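Local coordinates for protein agglutinin alpha chain (Maclura pomifera, PDB 3LLZ) that binds D-galactose as a jacalin-family lectin and recognises the T-antigen disaccharide Gal-beta1,3-GalNAc, at residues A[115-120]-A[126-131]. Numbering follows the deposited sequence.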
ATOM      1  N   GLY A 115       1.959  13.730   1.430  1.00  9.89           N
ATOM      2  CA  GLY A 115       3.174  14.427   1.052  1.00 10.65           C
ATOM      3  C   GLY A 115       3.012  15.282  -0.187  1.00 10.90           C
ATOM      4  O   GLY A 115       2.101  15.075  -0.993  1.00 11.00           O
ATOM      5  N   PHE A 116       3.902  16.258  -0.330  1.00 10.38           N
ATOM      6  CA  PHE A 116       3.898  17.161  -1.474  1.00 10.59           C
ATOM      7  C   PHE A 116       5.311  17.305  -2.014  1.00 10.21           C
ATOM      8  O   PHE A 116       6.283  17.209  -1.264  1.00 11.39           O
ATOM      9  CB  PHE A 116       3.431  18.571  -1.082  1.00 12.25           C
ATOM     10  CG  PHE A 116       1.970  18.676  -0.762  1.00 11.87           C
ATOM     11  CD1 PHE A 116       1.511  18.505   0.537  1.00 11.47           C
ATOM     12  CD2 PHE A 116       1.049  18.962  -1.766  1.00 14.77           C
ATOM     13  CE1 PHE A 116       0.156  18.620   0.839  1.00 13.12           C
ATOM     14  CE2 PHE A 116      -0.309  19.077  -1.476  1.00 15.44           C
ATOM     15  CZ  PHE A 116      -0.757  18.907  -0.172  1.00 14.46           C
ATOM     16  N   LYS A 117       5.410  17.535  -3.316  1.00 10.28           N
ATOM     17  CA  LYS A 117       6.685  17.788  -3.971  1.00 10.60           C
ATOM     18  C   LYS A 117       6.372  18.744  -5.112  1.00 12.10           C
ATOM     19  O   LYS A 117       5.211  18.894  -5.506  1.00 11.38           O
ATOM     20  CB  LYS A 117       7.334  16.495  -4.494  1.00 11.55           C
ATOM     21  CG  LYS A 117       6.569  15.756  -5.583  1.00 10.42           C
ATOM     22  CD  LYS A 117       7.327  14.493  -6.004  1.00 12.84           C
ATOM     23  CE  LYS A 117       8.620  14.807  -6.746  1.00 14.30           C
ATOM     24  NZ  LYS A 117       8.364  15.320  -8.121  1.00 15.48           N
ATOM     25  N   GLY A 118       7.389  19.420  -5.622  1.00 10.49           N
ATOM     26  CA  GLY A 118       7.146  20.341  -6.714  1.00 11.19           C
ATOM     27  C   GLY A 118       8.315  21.256  -6.986  1.00 11.66           C
ATOM     28  O   GLY A 118       9.474  20.873  -6.826  1.00 12.62           O
ATOM     29  N   SER A 119       7.998  22.478  -7.396  1.00 11.80           N
ATOM     30  CA  SER A 119       9.015  23.467  -7.719  1.00 10.64           C
ATOM     31  C   SER A 119       8.455  24.858  -7.514  1.00 11.19           C
ATOM     32  O   SER A 119       7.310  25.120  -7.867  1.00 11.62           O
ATOM     33  CB  SER A 119       9.445  23.306  -9.177  1.00 11.83           C
ATOM     34  OG  SER A 119      10.274  24.382  -9.594  1.00 12.96           O
ATOM     35  N   ILE A 120       9.253  25.746  -6.932  1.00 10.97           N
ATOM     36  CA  ILE A 120       8.811  27.114  -6.718  1.00 11.91           C
ATOM     37  C   ILE A 120       9.913  28.098  -7.086  1.00 12.21           C
ATOM     38  O   ILE A 120      11.051  27.972  -6.633  1.00 12.76           O
ATOM     39  CB  ILE A 120       8.400  27.369  -5.247  1.00 13.57           C
ATOM     40  CG1 ILE A 120       7.342  26.346  -4.818  1.00 13.15           C
ATOM     41  CG2 ILE A 120       7.843  28.792  -5.100  1.00 14.08           C
ATOM     42  CD1 ILE A 120       6.817  26.546  -3.402  1.00 14.70           C
ATOM     43  N   TYR A 126       4.815  23.950 -10.284  1.00 11.45           N
ATOM     44  CA  TYR A 126       4.029  22.736 -10.402  1.00 12.25           C
ATOM     45  C   TYR A 126       4.167  21.978  -9.098  1.00 12.81           C
ATOM     46  O   TYR A 126       5.009  22.307  -8.268  1.00 11.66           O
ATOM     47  CB  TYR A 126       4.546  21.869 -11.559  1.00 11.87           C
ATOM     48  CG  TYR A 126       6.018  21.504 -11.482  1.00 11.90           C
ATOM     49  CD1 TYR A 126       6.966  22.188 -12.244  1.00 11.87           C
ATOM     50  CD2 TYR A 126       6.462  20.473 -10.652  1.00 12.38           C
ATOM     51  CE1 TYR A 126       8.321  21.854 -12.184  1.00 12.90           C
ATOM     52  CE2 TYR A 126       7.815  20.132 -10.583  1.00 12.97           C
ATOM     53  CZ  TYR A 126       8.736  20.827 -11.351  1.00 10.81           C
ATOM     54  OH  TYR A 126      10.074  20.502 -11.280  1.00 15.81           O
ATOM     55  N   PHE A 127       3.328  20.969  -8.908  1.00 12.15           N
ATOM     56  CA  PHE A 127       3.413  20.167  -7.702  1.00 11.85           C
ATOM     57  C   PHE A 127       2.780  18.810  -7.930  1.00 11.50           C
ATOM     58  O   PHE A 127       1.961  18.633  -8.836  1.00 12.08           O
ATOM     59  CB  PHE A 127       2.727  20.872  -6.523  1.00 11.89           C
ATOM     60  CG  PHE A 127       1.226  20.867  -6.593  1.00 13.09           C
ATOM     61  CD1 PHE A 127       0.492  19.874  -5.951  1.00 14.66           C
ATOM     62  CD2 PHE A 127       0.548  21.849  -7.305  1.00 15.28           C
ATOM     63  CE1 PHE A 127      -0.903  19.863  -6.017  1.00 15.18           C
ATOM     64  CE2 PHE A 127      -0.842  21.846  -7.378  1.00 14.35           C
ATOM     65  CZ  PHE A 127      -1.569  20.851  -6.732  1.00 16.09           C
ATOM     66  N   SER A 128       3.202  17.852  -7.115  1.00 11.93           N
ATOM     67  CA  SER A 128       2.680  16.497  -7.162  1.00 10.75           C
ATOM     68  C   SER A 128       2.243  16.147  -5.749  1.00 11.49           C
ATOM     69  O   SER A 128       2.670  16.776  -4.775  1.00 10.75           O
ATOM     70  CB  SER A 128       3.743  15.518  -7.662  1.00 11.05           C
ATOM     71  OG  SER A 128       4.067  15.792  -9.019  1.00 11.93           O
ATOM     72  N   ILE A 129       1.382  15.145  -5.648  1.00 10.42           N
ATOM     73  CA  ILE A 129       0.836  14.713  -4.374  1.00 11.82           C
ATOM     74  C   ILE A 129       1.107  13.239  -4.079  1.00 10.59           C
ATOM     75  O   ILE A 129       0.946  12.375  -4.949  1.00 12.11           O
ATOM     76  CB  ILE A 129      -0.701  14.950  -4.356  1.00 12.80           C
ATOM     77  CG1 ILE A 129      -0.987  16.456  -4.374  1.00 15.26           C
ATOM     78  CG2 ILE A 129      -1.333  14.271  -3.154  1.00 15.99           C
ATOM     79  CD1 ILE A 129      -2.464  16.807  -4.459  1.00 19.27           C
ATOM     80  N   TYR A 130       1.531  12.963  -2.850  1.00  9.54           N
ATOM     81  CA  TYR A 130       1.768  11.595  -2.402  1.00 10.80           C
ATOM     82  C   TYR A 130       0.448  11.077  -1.841  1.00 10.44           C
ATOM     83  O   TYR A 130      -0.183  11.743  -1.024  1.00  9.86           O
ATOM     84  CB  TYR A 130       2.802  11.545  -1.273  1.00  9.50           C
ATOM     85  CG  TYR A 130       4.248  11.680  -1.689  1.00 10.99           C
ATOM     86  CD1 TYR A 130       4.754  12.887  -2.164  1.00 11.06           C
ATOM     87  CD2 TYR A 130       5.124  10.604  -1.559  1.00 10.22           C
ATOM     88  CE1 TYR A 130       6.105  13.024  -2.491  1.00 10.74           C
ATOM     89  CE2 TYR A 130       6.470  10.724  -1.880  1.00 11.65           C
ATOM     90  CZ  TYR A 130       6.954  11.937  -2.344  1.00  9.71           C
ATOM     91  OH  TYR A 130       8.284  12.053  -2.645  1.00 12.00           O
ATOM     92  N   LEU A 131       0.036   9.890  -2.277  1.00  9.75           N
ATOM     93  CA  LEU A 131      -1.204   9.294  -1.793  1.00 10.48           C
ATOM     94  C   LEU A 131      -0.929   7.959  -1.119  1.00 10.83           C
ATOM     95  O   LEU A 131      -0.082   7.181  -1.566  1.00 12.97           O
ATOM     96  CB  LEU A 131      -2.186   9.076  -2.946  1.00 11.95           C
ATOM     97  CG  LEU A 131      -2.738  10.310  -3.663  1.00 10.83           C
ATOM     98  CD1 LEU A 131      -3.603   9.845  -4.835  1.00 11.94           C
ATOM     99  CD2 LEU A 131      -3.549  11.164  -2.700  1.00 12.29           C
TER
HETATM  100  O   HOH W   1       6.348  17.463  -8.786  1.00 15.00           O
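Lys117 and Ser128 face each other as an antiparallel hydrogen-bonded pair, Ser128 N to Lys117 O at 2.8 Å and Lys117 N to Ser128 O at 3.2 Å. Single backbone bonds follow on either side: Tyr130 N donates almost straight (176°) to Gly115 O, and Ser119 N reaches Tyr126 O at 3.1 Å. At the non-hydrogen-bonded pair Gly118-Phe127 the CA atoms come within 3.9 Å, which Gly118 permits. Ser119 CB sits over one face of the Tyr126 ring in a CH-pi contact; Tyr126 CG lies between backbone N and carbonyl carbon (chi1 56°), laying the ring over Ser119. Lys117 CG packs on Ser128 CB at 3.5 Å, and Lys117 CD meets Tyr130 CE1 as those side chains cross. A water joins Lys117 NZ to Ser128 OG; Glu109 of the second subunit salt-bridges the former and hydrogen-bonds the latter. On the other face, Phe116 lies alongside Ile129, CE2 to CG1 4.0 Å, and presents its ring edge to Phe127 CD1. Asp125 of the sugar pocket bonds Ser119 OG. In this beta-prism sheet, whose Ser119/Tyr126 end nears the disaccharide, strand 2-5 flanks 110-120 and a separate chain, probably beta, pairs antiparallel with 124-132.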